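Local coordinates for protein disulfide oxidoreductase (Xylella fastidiosa, PDB 2REM) that probably acts as a thiol-disulfide oxidoreductase of the DsbA type, a thioredoxin-fold enzyme of the bacterial periplasm, at residues 47-50 against 51-55. Sequence-based numbering, arbitrary orientation.
Sequences LQAW and GARQA
Gln54 folds its side chain back over one face of the Trp50 indole near the C-terminal end of helix 38-52. Its CG sits 3.7 Å from the centroid of the six-membered ring and only 9° off the ring normal, a CH-pi contact, and the amide beyond it lies nearly parallel to the indole, the two planes 12° apart. CD of Gln54 is 3.5 Å from CZ2 of Trp50, so the flat groups stack closely. The bend at chi2 (-47°) takes the chain from CG, above the centre of the six-membered ring, to CD, above its CE2-CZ2 bond. Arg53 approaches the same indole differently: its NH2 comes up at the ring edge, 3.5 Å from CD1 of Trp50, with the guanidinium plane almost perpendicular to the ring. One face of that guanidinium rests on CA of Trp50, while NH1 passes 3.9 Å from CB of Ala49.

Behind these side chains the backbone still follows the helix. Gly51 N binds Leu47 O at 2.8 Å and Ala52 N binds Gln48 O, both i to i+4. At Arg53 the pattern weakens, its N-H being shared between Ala49 O and Trp50 O in two weak bonds, and Gln54 N then bonds to Gly51 O, a turn that brings Gln54 round to the indole.

Further out, Trp50 NE1 is hydrogen-bonded to Asp180, which helps fix the ring's rotation. The helix belongs to the beta-alpha-beta unit of the thioredoxin fold: Trp50 packs on Val29 of strand 27-33 and on Leu176 and Thr179 of helix 172-190, and Leu47 reaches Phe60 of strand 58-64.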
ATOM      1  N   LEU A  47      -5.971   5.669   7.873  1.00 18.73           N
ATOM      2  CA  LEU A  47      -5.096   4.512   7.884  1.00 17.66           C
ATOM      3  C   LEU A  47      -3.771   4.831   8.576  1.00 18.30           C
ATOM      4  O   LEU A  47      -3.258   4.030   9.352  1.00 18.27           O
ATOM      5  CB  LEU A  47      -4.836   4.034   6.458  1.00 16.04           C
ATOM      6  CG  LEU A  47      -3.894   2.824   6.324  1.00 16.07           C
ATOM      7  CD1 LEU A  47      -4.389   1.576   7.058  1.00 16.05           C
ATOM      8  CD2 LEU A  47      -3.723   2.529   4.880  1.00 15.27           C
ATOM      9  N   GLN A  48      -3.220   6.005   8.297  1.00 19.22           N
ATOM     10  CA  GLN A  48      -1.950   6.360   8.910  1.00 20.51           C
ATOM     11  C   GLN A  48      -2.114   6.518  10.400  1.00 21.10           C
ATOM     12  O   GLN A  48      -1.261   6.077  11.168  1.00 21.31           O
ATOM     13  CB  GLN A  48      -1.309   7.592   8.255  1.00 21.41           C
ATOM     14  CG  GLN A  48      -0.930   7.389   6.758  1.00 21.23           C
ATOM     15  CD  GLN A  48       0.199   6.370   6.466  1.00 24.72           C
ATOM     16  OE1 GLN A  48       0.239   5.797   5.376  1.00 27.28           O
ATOM     17  NE2 GLN A  48       1.110   6.165   7.411  1.00 24.07           N
ATOM     18  N   ALA A  49      -3.234   7.107  10.824  1.00 21.90           N
ATOM     19  CA  ALA A  49      -3.495   7.265  12.242  1.00 23.68           C
ATOM     20  C   ALA A  49      -3.582   5.898  12.916  1.00 23.31           C
ATOM     21  O   ALA A  49      -3.014   5.683  14.003  1.00 24.35           O
ATOM     22  CB  ALA A  49      -4.781   8.061  12.470  1.00 24.61           C
ATOM     23  N   TRP A  50      -4.313   4.996  12.272  1.00 20.99           N
ATOM     24  CA  TRP A  50      -4.443   3.620  12.727  1.00 20.98           C
ATOM     25  C   TRP A  50      -3.053   2.971  12.832  1.00 20.26           C
ATOM     26  O   TRP A  50      -2.721   2.366  13.835  1.00 20.41           O
ATOM     27  CB  TRP A  50      -5.349   2.839  11.767  1.00 19.56           C
ATOM     28  CG  TRP A  50      -5.457   1.382  12.101  1.00 19.82           C
ATOM     29  CD1 TRP A  50      -6.412   0.779  12.865  1.00 21.44           C
ATOM     30  CD2 TRP A  50      -4.566   0.355  11.685  1.00 18.90           C
ATOM     31  NE1 TRP A  50      -6.176  -0.575  12.933  1.00 20.82           N
ATOM     32  CE2 TRP A  50      -5.046  -0.858  12.219  1.00 19.16           C
ATOM     33  CE3 TRP A  50      -3.403   0.339  10.899  1.00 18.23           C
ATOM     34  CZ2 TRP A  50      -4.388  -2.072  12.012  1.00 16.88           C
ATOM     35  CZ3 TRP A  50      -2.761  -0.860  10.691  1.00 18.45           C
ATOM     36  CH2 TRP A  50      -3.256  -2.049  11.256  1.00 17.54           C
ATOM     37  N   GLY A  51      -2.234   3.149  11.807  1.00 19.82           N
ATOM     38  CA  GLY A  51      -0.871   2.610  11.802  1.00 21.10           C
ATOM     39  C   GLY A  51      -0.070   3.061  13.015  1.00 22.85           C
ATOM     40  O   GLY A  51       0.624   2.260  13.650  1.00 23.80           O
ATOM     41  N   ALA A  52      -0.205   4.334  13.362  1.00 24.32           N
ATOM     42  CA  ALA A  52       0.542   4.929  14.475  1.00 26.10           C
ATOM     43  C   ALA A  52       0.041   4.443  15.823  1.00 27.54           C
ATOM     44  O   ALA A  52       0.762   4.496  16.809  1.00 30.17           O
ATOM     45  CB  ALA A  52       0.467   6.442  14.405  1.00 27.12           C
ATOM     46  N   ARG A  53      -1.207   3.998  15.867  1.00 27.00           N
ATOM     47  CA  ARG A  53      -1.819   3.472  17.080  1.00 28.14           C
ATOM     48  C   ARG A  53      -1.438   2.008  17.393  1.00 27.12           C
ATOM     49  O   ARG A  53      -1.791   1.500  18.454  1.00 27.04           O
ATOM     50  CB  ARG A  53      -3.346   3.534  16.940  1.00 28.71           C
ATOM     51  CG  ARG A  53      -3.967   4.889  17.249  1.00 33.03           C
ATOM     52  CD  ARG A  53      -5.463   4.765  17.564  1.00 35.54           C
ATOM     53  NE  ARG A  53      -6.232   3.940  16.620  1.00 35.67           N
ATOM     54  CZ  ARG A  53      -6.717   4.362  15.452  1.00 36.12           C
ATOM     55  NH1 ARG A  53      -6.486   5.596  15.015  1.00 35.08           N
ATOM     56  NH2 ARG A  53      -7.426   3.533  14.698  1.00 36.57           N
ATOM     57  N   GLN A  54      -0.762   1.324  16.472  1.00 24.29           N
ATOM     58  CA  GLN A  54      -0.575  -0.136  16.602  1.00 23.85           C
ATOM     59  C   GLN A  54       0.552  -0.509  17.552  1.00 25.13           C
ATOM     60  O   GLN A  54       1.517   0.239  17.683  1.00 25.95           O
ATOM     61  CB  GLN A  54      -0.340  -0.792  15.241  1.00 22.02           C
ATOM     62  CG  GLN A  54      -1.526  -0.680  14.290  1.00 20.73           C
ATOM     63  CD  GLN A  54      -2.833  -1.036  14.979  1.00 22.24           C
ATOM     64  OE1 GLN A  54      -3.719  -0.184  15.135  1.00 23.03           O
ATOM     65  NE2 GLN A  54      -2.949  -2.282  15.428  1.00 17.16           N
ATOM     66  N   ALA A  55       0.426  -1.665  18.201  1.00 25.43           N
ATOM     67  CA  ALA A  55       1.514  -2.216  19.019  1.00 26.65           C
ATOM     68  C   ALA A  55       2.751  -2.520  18.166  1.00 25.76           C
ATOM     69  O   ALA A  55       2.683  -2.523  16.931  1.00 23.66           O
ATOM     70  CB  ALA A  55       1.044  -3.452  19.793  1.00 27.71           C
TER